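PDB 3G1T: short chain dehydrogenase from Salmonella typhi, which probably catalyses the NAD(P)-dependent oxidation or reduction of a substrate that remains unspecified, as other short-chain dehydrogenases do. Local coordinates for residues R28-T33 / P225-L230; V41-R46 / R53-I58; Q65-T70 / A90-L95. One frame throughout, in Å; residues are numbered along the deposited sequence. Where two conformers were deposited one is given.

Overall arrangement
All three contacts belong to one Rossmann-type fold with a parallel sheet. Contact 1 brings together two distant parts of the chain, helices 25-36 and 224-231; both other contacts lie between them in sequence. Contact 2 comes first, joining strand 40-45 to helix 48-62. Contact 3 follows at strand 67-70 and the end of helix 78-91. The centres of contacts 1 and 2 are about 14 Å apart, and Ala31 packs on Leu43. The centres of contacts 2 and 3 are about 11 Å apart, on neighbouring strands. Contacts 1 and 3 do not touch; their centres are about 18 Å apart. Helices 25-36 and 48-62 pack beside the sheet half that probably binds the nucleotide.

Contact 1. Residues R28-T33 / P225-L230; sequences REAALT and PLYLWL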
loop_
_atom_site.group_PDB
_atom_site.type_symbol
_atom_site.label_atom_id
_atom_site.label_comp_id
_atom_site.label_asym_id
_atom_site.label_seq_id
_atom_site.Cartn_x
_atom_site.Cartn_y
_atom_site.Cartn_z
ATOM N N ARG A 28 17.220 -10.253 -14.306
ATOM C CA ARG A 28 18.088 -10.949 -15.265
ATOM C C ARG A 28 18.630 -12.303 -14.755
ATOM O O ARG A 28 18.607 -13.315 -15.521
ATOM C CB ARG A 28 19.260 -10.014 -15.599
ATOM C CG ARG A 28 20.364 -10.676 -16.347
ATOM C CD ARG A 28 21.534 -9.660 -16.555
ATOM N NE ARG A 28 22.549 -10.309 -17.360
ATOM C CZ ARG A 28 23.491 -11.101 -16.846
ATOM N NH1 ARG A 28 23.537 -11.310 -15.529
ATOM N NH2 ARG A 28 24.412 -11.677 -17.652
ATOM N N GLU A 29 19.105 -12.334 -13.485
ATOM C CA GLU A 29 19.556 -13.582 -12.832
ATOM C C GLU A 29 18.487 -14.648 -12.812
ATOM O O GLU A 29 18.734 -15.801 -13.130
ATOM C CB GLU A 29 20.033 -13.360 -11.388
ATOM C CG GLU A 29 20.954 -14.466 -10.872
ATOM C CD GLU A 29 22.309 -14.515 -11.626
ATOM O OE1 GLU A 29 22.751 -13.467 -12.130
ATOM O OE2 GLU A 29 22.929 -15.571 -11.688
ATOM N N ALA A 30 17.264 -14.276 -12.438
ATOM C CA ALA A 30 16.205 -15.281 -12.377
ATOM C C ALA A 30 15.863 -15.784 -13.798
ATOM O O ALA A 30 15.659 -16.982 -14.004
ATOM C CB ALA A 30 15.000 -14.707 -11.648
ATOM N N ALA A 31 15.842 -14.893 -14.777
ATOM C CA ALA A 31 15.585 -15.339 -16.182
ATOM C C ALA A 31 16.647 -16.387 -16.662
ATOM O O ALA A 31 16.340 -17.484 -17.172
ATOM C CB ALA A 31 15.482 -14.169 -17.106
ATOM N N LEU A 32 17.930 -16.053 -16.499
ATOM C CA LEU A 32 19.013 -17.011 -16.754
ATOM C C LEU A 32 18.898 -18.321 -16.015
ATOM O O LEU A 32 19.055 -19.389 -16.637
ATOM C CB LEU A 32 20.347 -16.390 -16.329
ATOM C CG LEU A 32 20.818 -15.302 -17.301
ATOM C CD1 LEU A 32 22.074 -14.706 -16.602
ATOM C CD2 LEU A 32 21.197 -15.821 -18.687
ATOM N N THR A 33 18.680 -18.243 -14.685
ATOM C CA THR A 33 18.597 -19.404 -13.805
ATOM C C THR A 33 17.360 -20.249 -14.165
ATOM O O THR A 33 17.439 -21.478 -14.294
ATOM C CB THR A 33 18.456 -19.005 -12.302
ATOM O OG1 THR A 33 19.480 -18.103 -11.900
ATOM C CG2 THR A 33 18.602 -20.214 -11.430
ATOM N N PRO A 225 18.250 -20.011 -4.825
ATOM C CA PRO A 225 17.522 -21.249 -4.416
ATOM C C PRO A 225 16.046 -20.964 -4.090
ATOM O O PRO A 225 15.160 -21.730 -4.513
ATOM C CB PRO A 225 18.295 -21.744 -3.183
ATOM C CG PRO A 225 19.741 -21.324 -3.498
ATOM C CD PRO A 225 19.626 -19.961 -4.247
ATOM N N LEU A 226 15.774 -19.863 -3.395
ATOM C CA LEU A 226 14.416 -19.550 -3.090
ATOM C C LEU A 226 13.584 -19.250 -4.332
ATOM O O LEU A 226 12.429 -19.702 -4.385
ATOM C CB LEU A 226 14.368 -18.374 -2.063
ATOM C CG LEU A 226 12.970 -17.917 -1.688
ATOM C CD1 LEU A 226 12.323 -19.031 -0.834
ATOM C CD2 LEU A 226 13.026 -16.631 -0.811
ATOM N N TYR A 227 14.133 -18.482 -5.297
ATOM C CA TYR A 227 13.500 -18.201 -6.565
ATOM C C TYR A 227 13.143 -19.407 -7.380
ATOM O O TYR A 227 12.061 -19.432 -7.965
ATOM C CB TYR A 227 14.401 -17.242 -7.395
ATOM C CG TYR A 227 14.361 -15.810 -6.840
ATOM C CD1 TYR A 227 13.611 -14.842 -7.478
ATOM C CD2 TYR A 227 15.087 -15.446 -5.659
ATOM C CE1 TYR A 227 13.521 -13.530 -7.008
ATOM C CE2 TYR A 227 15.040 -14.084 -5.202
ATOM C CZ TYR A 227 14.265 -13.177 -5.885
ATOM O OH TYR A 227 14.161 -11.883 -5.493
ATOM N N LEU A 228 14.046 -20.395 -7.395
ATOM C CA LEU A 228 13.803 -21.700 -8.009
ATOM C C LEU A 228 12.721 -22.470 -7.221
ATOM O O LEU A 228 11.769 -23.000 -7.865
ATOM C CB LEU A 228 15.097 -22.584 -7.947
ATOM C CG LEU A 228 15.990 -22.191 -9.103
ATOM C CD1 LEU A 228 17.460 -22.684 -8.782
ATOM C CD2 LEU A 228 15.377 -22.714 -10.501
ATOM N N TRP A 229 12.844 -22.516 -5.883
ATOM C CA TRP A 229 11.882 -23.304 -5.056
ATOM C C TRP A 229 10.436 -22.833 -5.278
ATOM O O TRP A 229 9.526 -23.654 -5.496
ATOM C CB TRP A 229 12.281 -23.143 -3.607
ATOM C CG TRP A 229 11.381 -23.934 -2.699
ATOM C CD1 TRP A 229 11.382 -25.308 -2.512
ATOM C CD2 TRP A 229 10.386 -23.403 -1.848
ATOM N NE1 TRP A 229 10.414 -25.653 -1.569
ATOM C CE2 TRP A 229 9.770 -24.507 -1.173
ATOM C CE3 TRP A 229 9.946 -22.099 -1.585
ATOM C CZ2 TRP A 229 8.761 -24.329 -0.212
ATOM C CZ3 TRP A 229 8.917 -21.916 -0.665
ATOM C CH2 TRP A 229 8.327 -23.043 0.004
ATOM N N LEU A 230 10.210 -21.516 -5.307
ATOM C CA LEU A 230 8.816 -21.035 -5.535
ATOM C C LEU A 230 8.234 -21.309 -6.899
ATOM O O LEU A 230 7.018 -21.296 -7.035
ATOM C CB LEU A 230 8.648 -19.538 -5.201
ATOM C CG LEU A 230 8.590 -19.228 -3.701
ATOM C CD1 LEU A 230 8.588 -17.717 -3.514
ATOM C CD2 LEU A 230 7.335 -19.799 -2.969
#
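Helices 25-36 and 224-231 of the Rossmann fold pack together through two small contacts, Thr33 with Leu228 and Ala30 with Tyr227. The closer pair is Thr33 CG2 and Leu228 CD1, 3.8 Å apart. The same methyl also lies 4.0 Å from Leu228 CG. The two side chains cross at about a right angle, and the leucine reaches the methyl with its branched end. Thr33 OG1 takes no part in this. It bonds back within its own helix to Glu29 O, 2.7 Å away, from above the carbonyl plane. Glu29 O also accepts from Thr33 N, two donors on one oxygen. The rotation that puts OG1 beside the backbone N (chi1 -53°) places CG2 on the side of helix 224-231. One turn earlier, Ala30 CB approaches Tyr227 CD1 obliquely at 4.4 Å. Met224 packs on Ala30 and Thr33, and Tyr227 also rests on Ile195 of strand 190-196. Tyr34 OH bonds to Tyr227 O, a polar link beside the apolar one. With no hydrogen bond between the segments, these buried pairs rely on van der Waals packing, and the threonine hydroxyl is satisfied inside its own helix.

Contact 2. Residues V41-R46 / R53-I58; sequences VILLGR and RVAQHI
Leu43 carries this contact, its two methyls meeting Val54, Ala55 and Ile58 of the facing helix. CG lies beside the backbone N (chi1 -47°), and the chain then runs on extended to CD1 (chi2 180°). That shape pushes CD1 out to the helix surface. There it is 3.6 Å from Ala55 CB and equally near Ala55 N, so it rests against backbone as well as side chain. On the neighbouring residue it meets Val54 CG1 at 4.0 Å. This is the valine branch anti to the backbone N, and Val54 CB stands only slightly farther from the same leucine methyl. The other leucine branch, CD2, faces the next turn of the helix. Ile58, nearly extended beyond CG1, sends its outermost carbon there, with CD1 4.3 Å from Leu43 CD2. This is a looser touch than those of Ala55.

Strand 40-45 and helix 48-62 are the first two elements of a beta-alpha-beta unit that ends in strand 67-70. The axes of the short segments 41-45 and 53-58 run nearly antiparallel, at 162°, and approach to 9.8 Å. Leu43 shares the space between strand and helix with Val54, Ala55 and Ile58. Ile58 also touches Ala35 of helix 25-36 and Pro66. Ala31 of helix 25-36 packs on Leu43, and Trp68 of strand 67-70 touches both Leu43 and Ala55.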
loop_
_atom_site.group_PDB
_atom_site.type_symbol
_atom_site.label_atom_id
_atom_site.label_comp_id
_atom_site.label_asym_id
_atom_site.label_seq_id
_atom_site.Cartn_x
_atom_site.Cartn_y
_atom_site.Cartn_z
ATOM N N VAL A 41 11.357 -19.150 -20.824
ATOM C CA VAL A 41 11.303 -17.879 -20.082
ATOM C C VAL A 41 10.822 -16.834 -21.079
ATOM O O VAL A 41 11.119 -16.930 -22.265
ATOM C CB VAL A 41 12.716 -17.548 -19.482
ATOM C CG1 VAL A 41 12.729 -16.139 -18.915
ATOM C CG2 VAL A 41 13.096 -18.570 -18.390
ATOM N N ILE A 42 10.017 -15.907 -20.590
ATOM C CA ILE A 42 9.530 -14.745 -21.305
ATOM C C ILE A 42 10.011 -13.574 -20.470
ATOM O O ILE A 42 9.776 -13.474 -19.235
ATOM C CB ILE A 42 7.998 -14.721 -21.387
ATOM C CG1 ILE A 42 7.468 -15.980 -22.101
ATOM C CG2 ILE A 42 7.539 -13.593 -22.299
ATOM C CD1 ILE A 42 5.954 -16.141 -21.774
ATOM N N LEU A 43 10.675 -12.634 -21.164
ATOM C CA LEU A 43 11.285 -11.486 -20.490
ATOM C C LEU A 43 10.428 -10.266 -20.676
ATOM O O LEU A 43 9.945 -10.047 -21.767
ATOM C CB LEU A 43 12.629 -11.095 -21.136
ATOM C CG LEU A 43 13.579 -12.250 -21.402
ATOM C CD1 LEU A 43 14.895 -11.771 -22.047
ATOM C CD2 LEU A 43 13.890 -12.949 -20.149
ATOM N N LEU A 44 10.241 -9.484 -19.616
ATOM C CA LEU A 44 9.640 -8.175 -19.744
ATOM C C LEU A 44 10.500 -7.099 -19.100
ATOM O O LEU A 44 11.063 -7.263 -17.977
ATOM C CB LEU A 44 8.237 -8.158 -19.168
ATOM C CG LEU A 44 7.274 -7.000 -19.382
ATOM C CD1 LEU A 44 5.936 -7.636 -19.333
ATOM C CD2 LEU A 44 7.432 -5.945 -18.236
ATOM N N GLY A 45 10.586 -5.982 -19.808
ATOM C CA GLY A 45 11.363 -4.839 -19.325
ATOM C C GLY A 45 11.099 -3.565 -20.092
ATOM O O GLY A 45 10.204 -3.510 -20.945
ATOM N N ARG A 46 11.843 -2.528 -19.684
ATOM C CA ARG A 46 11.762 -1.142 -20.226
ATOM C C ARG A 46 12.494 -1.018 -21.560
ATOM O O ARG A 46 11.882 -0.675 -22.582
ATOM C CB ARG A 46 12.398 -0.171 -19.242
ATOM C CG ARG A 46 11.460 0.661 -18.432
ATOM C CD ARG A 46 12.077 0.843 -17.060
ATOM N NE ARG A 46 11.208 1.579 -16.136
ATOM C CZ ARG A 46 10.132 1.097 -15.489
ATOM N NH1 ARG A 46 9.707 -0.170 -15.645
ATOM N NH2 ARG A 46 9.465 1.917 -14.674
ATOM N N ARG A 53 19.670 -8.411 -25.176
ATOM C CA ARG A 53 20.993 -8.921 -24.720
ATOM C C ARG A 53 20.806 -10.092 -23.769
ATOM O O ARG A 53 21.528 -11.067 -23.825
ATOM C CB ARG A 53 21.840 -7.812 -24.056
ATOM C CG ARG A 53 23.039 -8.293 -23.237
ATOM C CD ARG A 53 23.855 -7.118 -22.634
ATOM N NE ARG A 53 24.515 -6.326 -23.681
ATOM C CZ ARG A 53 24.386 -5.005 -23.837
ATOM N NH1 ARG A 53 23.634 -4.283 -22.994
ATOM N NH2 ARG A 53 25.023 -4.396 -24.837
ATOM N N VAL A 54 19.810 -9.986 -22.894
ATOM C CA VAL A 54 19.586 -11.074 -21.941
ATOM C C VAL A 54 19.046 -12.284 -22.702
ATOM O O VAL A 54 19.462 -13.482 -22.495
ATOM C CB VAL A 54 18.629 -10.633 -20.785
ATOM C CG1 VAL A 54 18.331 -11.786 -19.922
ATOM C CG2 VAL A 54 19.269 -9.521 -19.915
ATOM N N ALA A 55 18.104 -12.010 -23.588
ATOM C CA ALA A 55 17.529 -13.117 -24.361
ATOM C C ALA A 55 18.603 -13.831 -25.200
ATOM O O ALA A 55 18.517 -15.024 -25.385
ATOM C CB ALA A 55 16.393 -12.644 -25.248
ATOM N N GLN A 56 19.564 -13.064 -25.750
ATOM C CA GLN A 56 20.655 -13.626 -26.571
ATOM C C GLN A 56 21.599 -14.487 -25.726
ATOM O O GLN A 56 22.072 -15.518 -26.164
ATOM C CB GLN A 56 21.438 -12.508 -27.282
ATOM C CG GLN A 56 20.562 -11.634 -28.207
ATOM C CD GLN A 56 20.866 -11.741 -29.716
ATOM O OE1 GLN A 56 20.550 -10.819 -30.482
ATOM N NE2 GLN A 56 21.452 -12.879 -30.141
ATOM N N HIS A 57 21.807 -14.072 -24.483
ATOM C CA HIS A 57 22.636 -14.823 -23.545
ATOM C C HIS A 57 21.948 -16.171 -23.301
ATOM O O HIS A 57 22.587 -17.199 -23.387
ATOM C CB HIS A 57 22.856 -13.962 -22.266
ATOM C CG HIS A 57 23.762 -14.567 -21.218
ATOM N ND1 HIS A 57 24.272 -13.822 -20.173
ATOM C CD2 HIS A 57 24.275 -15.816 -21.064
ATOM C CE1 HIS A 57 25.021 -14.590 -19.393
ATOM N NE2 HIS A 57 25.053 -15.801 -19.918
ATOM N N ILE A 58 20.630 -16.186 -23.077
ATOM C CA ILE A 58 19.905 -17.446 -22.817
ATOM C C ILE A 58 19.970 -18.292 -24.107
ATOM O O ILE A 58 20.224 -19.506 -24.025
ATOM C CB ILE A 58 18.426 -17.166 -22.358
ATOM C CG1 ILE A 58 18.375 -16.625 -20.923
ATOM C CG2 ILE A 58 17.466 -18.426 -22.528
ATOM C CD1 ILE A 58 17.010 -15.921 -20.550
#

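Contact 3. Residues Q65-T70 / A90-L95; sequences QPQWFT and AHYPRL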
loop_
_atom_site.group_PDB
_atom_site.type_symbol
_atom_site.label_atom_id
_atom_site.label_comp_id
_atom_site.label_asym_id
_atom_site.label_seq_id
_atom_site.Cartn_x
_atom_site.Cartn_y
_atom_site.Cartn_z
ATOM N N GLN A 65 15.831 -18.770 -28.686
ATOM C CA GLN A 65 15.747 -17.393 -28.192
ATOM C C GLN A 65 14.393 -17.069 -27.530
ATOM O O GLN A 65 13.346 -17.181 -28.190
ATOM C CB GLN A 65 16.152 -16.335 -29.274
ATOM C CG GLN A 65 16.421 -14.925 -28.662
ATOM C CD GLN A 65 16.883 -13.856 -29.671
ATOM O OE1 GLN A 65 17.700 -14.135 -30.552
ATOM N NE2 GLN A 65 16.402 -12.611 -29.502
ATOM N N PRO A 66 14.417 -16.674 -26.231
ATOM C CA PRO A 66 13.233 -16.260 -25.439
ATOM C C PRO A 66 12.538 -15.126 -26.070
ATOM O O PRO A 66 13.174 -14.252 -26.675
ATOM C CB PRO A 66 13.839 -15.755 -24.131
ATOM C CG PRO A 66 15.088 -16.488 -24.016
ATOM C CD PRO A 66 15.630 -16.674 -25.379
ATOM N N GLN A 67 11.225 -15.097 -25.913
ATOM C CA GLN A 67 10.495 -13.920 -26.319
ATOM C C GLN A 67 10.575 -12.840 -25.267
ATOM O O GLN A 67 10.705 -13.127 -24.078
ATOM C CB GLN A 67 9.050 -14.259 -26.648
ATOM C CG GLN A 67 8.916 -14.754 -28.105
ATOM C CD GLN A 67 7.478 -14.940 -28.550
ATOM O OE1 GLN A 67 7.150 -15.933 -29.215
ATOM N NE2 GLN A 67 6.602 -13.997 -28.164
ATOM N N TRP A 68 10.559 -11.605 -25.702
ATOM C CA TRP A 68 10.578 -10.486 -24.786
ATOM C C TRP A 68 9.508 -9.481 -25.155
ATOM O O TRP A 68 9.017 -9.486 -26.248
ATOM C CB TRP A 68 11.979 -9.836 -24.691
ATOM C CG TRP A 68 12.621 -9.537 -26.034
ATOM C CD1 TRP A 68 13.481 -10.340 -26.732
ATOM C CD2 TRP A 68 12.447 -8.353 -26.827
ATOM N NE1 TRP A 68 13.866 -9.722 -27.897
ATOM C CE2 TRP A 68 13.227 -8.510 -27.991
ATOM C CE3 TRP A 68 11.700 -7.175 -26.667
ATOM C CZ2 TRP A 68 13.292 -7.528 -28.991
ATOM C CZ3 TRP A 68 11.760 -6.202 -27.655
ATOM C CH2 TRP A 68 12.543 -6.392 -28.817
ATOM N N PHE A 69 9.178 -8.630 -24.203
ATOM C CA PHE A 69 8.208 -7.575 -24.405
ATOM C C PHE A 69 8.732 -6.364 -23.750
ATOM O O PHE A 69 9.189 -6.418 -22.585
ATOM C CB PHE A 69 6.927 -7.898 -23.669
ATOM C CG PHE A 69 6.247 -9.015 -24.235
ATOM C CD1 PHE A 69 5.436 -8.830 -25.332
ATOM C CD2 PHE A 69 6.481 -10.314 -23.754
ATOM C CE1 PHE A 69 4.819 -9.903 -25.928
ATOM C CE2 PHE A 69 5.876 -11.397 -24.337
ATOM C CZ PHE A 69 5.022 -11.202 -25.434
ATOM N N THR A 70 8.591 -5.243 -24.429
ATOM C CA THR A 70 8.928 -3.996 -23.758
ATOM C C THR A 70 7.614 -3.484 -23.149
ATOM O O THR A 70 6.575 -3.480 -23.801
ATOM C CB THR A 70 9.563 -3.035 -24.707
ATOM O OG1 THR A 70 8.750 -3.010 -25.871
ATOM C CG2 THR A 70 10.992 -3.528 -25.102
ATOM N N ALA A 90 -1.027 -15.926 -27.733
ATOM C CA ALA A 90 -0.934 -16.291 -29.164
ATOM C C ALA A 90 0.229 -17.235 -29.421
ATOM O O ALA A 90 0.241 -17.972 -30.426
ATOM C CB ALA A 90 -0.832 -15.042 -30.031
ATOM N N HIS A 91 1.230 -17.200 -28.545
ATOM C CA HIS A 91 2.409 -18.066 -28.676
ATOM C C HIS A 91 2.447 -19.246 -27.708
ATOM O O HIS A 91 3.176 -20.222 -27.957
ATOM C CB HIS A 91 3.690 -17.228 -28.552
ATOM C CG HIS A 91 3.991 -16.389 -29.769
ATOM N ND1 HIS A 91 3.982 -16.900 -31.052
ATOM C CD2 HIS A 91 4.334 -15.083 -29.892
ATOM C CE1 HIS A 91 4.310 -15.947 -31.913
ATOM N NE2 HIS A 91 4.527 -14.832 -31.234
ATOM N N TYR A 92 1.674 -19.173 -26.610
ATOM C CA TYR A 92 1.738 -20.173 -25.521
ATOM C C TYR A 92 0.392 -20.547 -24.955
ATOM O O TYR A 92 -0.486 -19.674 -24.883
ATOM C CB TYR A 92 2.538 -19.622 -24.325
ATOM C CG TYR A 92 3.967 -19.282 -24.698
ATOM C CD1 TYR A 92 4.915 -20.291 -24.909
ATOM C CD2 TYR A 92 4.337 -17.978 -24.888
ATOM C CE1 TYR A 92 6.235 -19.978 -25.261
ATOM C CE2 TYR A 92 5.643 -17.634 -25.249
ATOM C CZ TYR A 92 6.588 -18.643 -25.411
ATOM O OH TYR A 92 7.876 -18.273 -25.789
ATOM N N PRO A 93 0.234 -21.804 -24.489
ATOM C CA PRO A 93 -1.084 -22.217 -23.978
ATOM C C PRO A 93 -1.373 -21.867 -22.510
ATOM O O PRO A 93 -2.461 -22.108 -22.001
ATOM C CB PRO A 93 -1.044 -23.739 -24.127
ATOM C CG PRO A 93 0.493 -24.102 -23.866
ATOM C CD PRO A 93 1.117 -22.976 -24.716
ATOM N N ARG A 94 -0.375 -21.331 -21.819
ATOM C CA ARG A 94 -0.474 -21.176 -20.385
ATOM C C ARG A 94 0.723 -20.286 -19.928
ATOM O O ARG A 94 1.697 -20.044 -20.661
ATOM C CB ARG A 94 -0.357 -22.529 -19.673
ATOM C CG ARG A 94 1.053 -23.188 -19.803
ATOM C CD ARG A 94 1.094 -24.586 -19.145
ATOM N NE ARG A 94 2.455 -25.096 -19.420
ATOM C CZ ARG A 94 2.785 -25.827 -20.485
ATOM N NH1 ARG A 94 1.873 -26.166 -21.440
ATOM N NH2 ARG A 94 4.059 -26.150 -20.671
ATOM N N LEU A 95 0.577 -19.732 -18.736
ATOM C CA LEU A 95 1.752 -19.342 -17.981
ATOM C C LEU A 95 1.828 -20.268 -16.768
ATOM O O LEU A 95 0.886 -20.299 -15.906
ATOM C CB LEU A 95 1.683 -17.914 -17.474
ATOM C CG LEU A 95 1.866 -16.842 -18.574
ATOM C CD1 LEU A 95 1.521 -15.422 -18.104
ATOM C CD2 LEU A 95 3.396 -16.861 -18.992
HETATM O O HOH W 1 9.974 -17.636 -24.708
#
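Gln67 sets its side-chain amide upright against one face of the His91 ring and lies near, without bonding to, the hydroxyl of Tyr92. The contact joins edge strand 67-70 of the Rossmann sheet to the end of helix 78-91. This helix leads the chain from strand 67-70 over to strand 97-99, a beta-alpha-beta crossover.

Gln67 CB points toward segment 90-95 and lies 4.3 Å from Tyr92 OH. CG is at the same distance from that oxygen. CG sits beside the backbone N (chi1 -85°), and the chain is extended beyond it, which carries the amide out to the histidine. CD comes within 3.4 Å of His91 CD2. At the tip, OE1 lies above one face of the imidazole, displaced toward its rim, with His91 CD2 only 3.0 Å away. OE1 is still 4.2 Å from Tyr92 OH. NE2 is 3.1 Å from the same His91 CD2. The amide and ring planes stand almost at right angles, 89° apart. OE1 also comes near His91 NE2, but the angle is too poor for a hydrogen bond. These approaches are very short for a contact without a hydrogen bond, so the details of this exposed pair are doubtful.

Tyr92 packs its side chain on Thr40 and Ile42 of the neighbouring strand and on Ile16. It lies where the segment after the helix meets the sheet. A water lies between the tyrosine hydroxyl and the strand. The water's link to Tyr92 OH is implausibly short and doubtful; the water accepts a hydrogen bond from Gln67 N at 3.1 Å.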